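Local coordinates for protein B-agarase (Saccharophagus degradans, PDB 4BQ2) that hydrolyses beta-linkages of agarose and its oligosaccharides as a family 50 exo-beta-agarase, probably working from chain ends, at residues V173-H178 / S628-L633. Numbering follows the deposited sequence.
Sequences VQSAMH and SYKEGL
Ser175 and Met177 pack on Lys630, Glu631 and Gly632 where the N-terminal CBM-like beta domain meets what is probably the (beta/alpha)8-type catalytic domain. Strand 166-174 of the beta domain ends here, and the turn after it packs on the loop that follows strand 624-627. No direct hydrogen bond crosses between the two segments; three waters link them. One water donates to Gln174 O and accepts from Glu631 N, at 2.8 Å from that nitrogen. A second water joins Gln174 OE1 to Lys630 NZ, lying 2.6 Å from NZ. The same ammonium group forms a salt bridge with Asp606. At Ser175 the backbone turns with positive phi (45°), and the side chain points at Lys630. Its CB lies alongside the lysine aliphatic chain, 3.8 Å from Lys630 CD. The bend at chi2 (-68°) folds CD back beside the same serine carbon that Lys630 CB touches. Ala176 adds a light contact, its CB 4.1 Å from Glu631 OE1. That oxygen also forms a salt bridge with Lys180, on strand 180-191 of the beta domain. The third water accepts from Met177 N and donates to Glu631 OE1, so this oxygen has both a lysine and a water as partners. Met177 then lays its bent thioether across the backbone of Gly632. SD sits 3.7 Å from Gly632 CA, and Met177 CE ends 3.4 Å from Leu633 N.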
loop_
_atom_site.group_PDB
_atom_site.type_symbol
_atom_site.label_atom_id
_atom_site.label_comp_id
_atom_site.label_asym_id
_atom_site.label_seq_id
_atom_site.Cartn_x
_atom_site.Cartn_y
_atom_site.Cartn_z
ATOM N N VAL A 173 -10.545 -5.200 -15.238
ATOM C CA VAL A 173 -10.655 -5.923 -13.987
ATOM C C VAL A 173 -9.408 -6.800 -13.825
ATOM O O VAL A 173 -9.114 -7.616 -14.712
ATOM C CB VAL A 173 -11.938 -6.756 -14.001
ATOM C CG1 VAL A 173 -11.914 -7.858 -12.953
ATOM C CG2 VAL A 173 -13.166 -5.862 -13.824
ATOM N N GLN A 174 -8.704 -6.657 -12.695
ATOM C CA GLN A 174 -7.353 -7.219 -12.506
ATOM C C GLN A 174 -7.273 -8.150 -11.295
ATOM O O GLN A 174 -7.782 -7.808 -10.219
ATOM C CB GLN A 174 -6.352 -6.069 -12.353
ATOM C CG GLN A 174 -6.328 -5.172 -13.580
ATOM C CD GLN A 174 -5.412 -3.964 -13.478
ATOM O OE1 GLN A 174 -4.486 -3.892 -12.649
ATOM N NE2 GLN A 174 -5.676 -2.994 -14.331
ATOM N N SER A 175 -6.651 -9.326 -11.467
ATOM C CA SER A 175 -6.456 -10.285 -10.396
ATOM C C SER A 175 -7.690 -10.516 -9.522
ATOM O O SER A 175 -7.603 -10.504 -8.298
ATOM C CB SER A 175 -5.268 -9.868 -9.510
ATOM O OG SER A 175 -4.060 -9.967 -10.264
ATOM N N ALA A 176 -8.842 -10.699 -10.157
ATOM C CA ALA A 176 -10.065 -11.046 -9.474
ATOM C C ALA A 176 -10.077 -12.522 -9.050
ATOM O O ALA A 176 -9.265 -13.345 -9.557
ATOM C CB ALA A 176 -11.256 -10.737 -10.381
ATOM N N MET A 177 -10.973 -12.855 -8.121
ATOM C CA MET A 177 -11.213 -14.246 -7.721
ATOM C C MET A 177 -12.480 -14.787 -8.328
ATOM O O MET A 177 -12.760 -15.971 -8.190
ATOM C CB MET A 177 -11.305 -14.361 -6.211
ATOM C CG MET A 177 -10.038 -13.916 -5.474
ATOM S SD MET A 177 -8.670 -15.088 -5.675
ATOM C CE MET A 177 -7.675 -14.239 -6.871
ATOM N N HIS A 178 -13.230 -13.919 -9.014
ATOM C CA HIS A 178 -14.530 -14.273 -9.587
ATOM C C HIS A 178 -14.664 -13.613 -10.948
ATOM O O HIS A 178 -14.096 -12.534 -11.177
ATOM C CB HIS A 178 -15.669 -13.711 -8.729
ATOM C CG HIS A 178 -15.605 -14.091 -7.287
ATOM N ND1 HIS A 178 -15.800 -15.377 -6.846
ATOM C CD2 HIS A 178 -15.435 -13.334 -6.177
ATOM C CE1 HIS A 178 -15.733 -15.406 -5.525
ATOM N NE2 HIS A 178 -15.506 -14.179 -5.096
ATOM N N SER A 628 0.610 -7.667 -1.440
ATOM C CA SER A 628 -0.163 -7.898 -2.657
ATOM C C SER A 628 -1.570 -7.336 -2.499
ATOM O O SER A 628 -2.467 -7.965 -1.890
ATOM C CB SER A 628 -0.185 -9.399 -3.050
ATOM O OG SER A 628 -0.828 -9.595 -4.328
ATOM N N TYR A 629 -1.748 -6.125 -3.015
ATOM C CA TYR A 629 -3.032 -5.475 -2.946
ATOM C C TYR A 629 -3.838 -5.825 -4.191
ATOM O O TYR A 629 -3.825 -5.100 -5.179
ATOM C CB TYR A 629 -2.825 -3.972 -2.839
ATOM C CG TYR A 629 -2.204 -3.509 -1.516
ATOM C CD1 TYR A 629 -3.001 -3.322 -0.389
ATOM C CD2 TYR A 629 -0.867 -3.178 -1.436
ATOM C CE1 TYR A 629 -2.454 -2.868 0.808
ATOM C CE2 TYR A 629 -0.304 -2.735 -0.235
ATOM C CZ TYR A 629 -1.118 -2.566 0.876
ATOM O OH TYR A 629 -0.579 -2.085 2.077
ATOM N N LYS A 630 -4.571 -6.917 -4.094
ATOM C CA LYS A 630 -5.373 -7.462 -5.182
ATOM C C LYS A 630 -6.586 -8.062 -4.478
ATOM O O LYS A 630 -6.680 -8.015 -3.243
ATOM C CB LYS A 630 -4.596 -8.600 -5.911
ATOM C CG LYS A 630 -3.214 -8.228 -6.433
ATOM C CD LYS A 630 -3.266 -7.210 -7.587
ATOM C CE LYS A 630 -1.846 -6.778 -7.916
ATOM N NZ LYS A 630 -1.740 -5.418 -8.504
ATOM N N GLU A 631 -7.521 -8.601 -5.243
ATOM C CA GLU A 631 -8.672 -9.324 -4.675
ATOM C C GLU A 631 -8.374 -10.732 -4.142
ATOM O O GLU A 631 -9.156 -11.315 -3.379
ATOM C CB GLU A 631 -9.840 -9.302 -5.680
ATOM C CG GLU A 631 -10.345 -7.843 -5.809
ATOM C CD GLU A 631 -11.497 -7.634 -6.808
ATOM O OE1 GLU A 631 -12.273 -8.583 -7.063
ATOM O OE2 GLU A 631 -11.657 -6.479 -7.292
ATOM N N GLY A 632 -7.233 -11.260 -4.548
ATOM C CA GLY A 632 -6.719 -12.501 -3.983
ATOM C C GLY A 632 -5.427 -12.858 -4.666
ATOM O O GLY A 632 -4.720 -11.987 -5.230
ATOM N N LEU A 633 -5.102 -14.142 -4.586
ATOM C CA LEU A 633 -3.862 -14.667 -5.120
ATOM C C LEU A 633 -4.173 -15.544 -6.337
ATOM O O LEU A 633 -4.420 -16.742 -6.186
ATOM C CB LEU A 633 -3.111 -15.458 -4.028
ATOM C CG LEU A 633 -2.802 -14.759 -2.707
ATOM C CD1 LEU A 633 -1.871 -15.699 -1.903
ATOM C CD2 LEU A 633 -2.172 -13.360 -2.878
HETATM O O HOH W 1 -7.524 -7.049 -7.622
HETATM O O HOH W 2 -3.607 -5.455 -10.346
HETATM O O HOH W 3 -12.752 -11.204 -6.901
#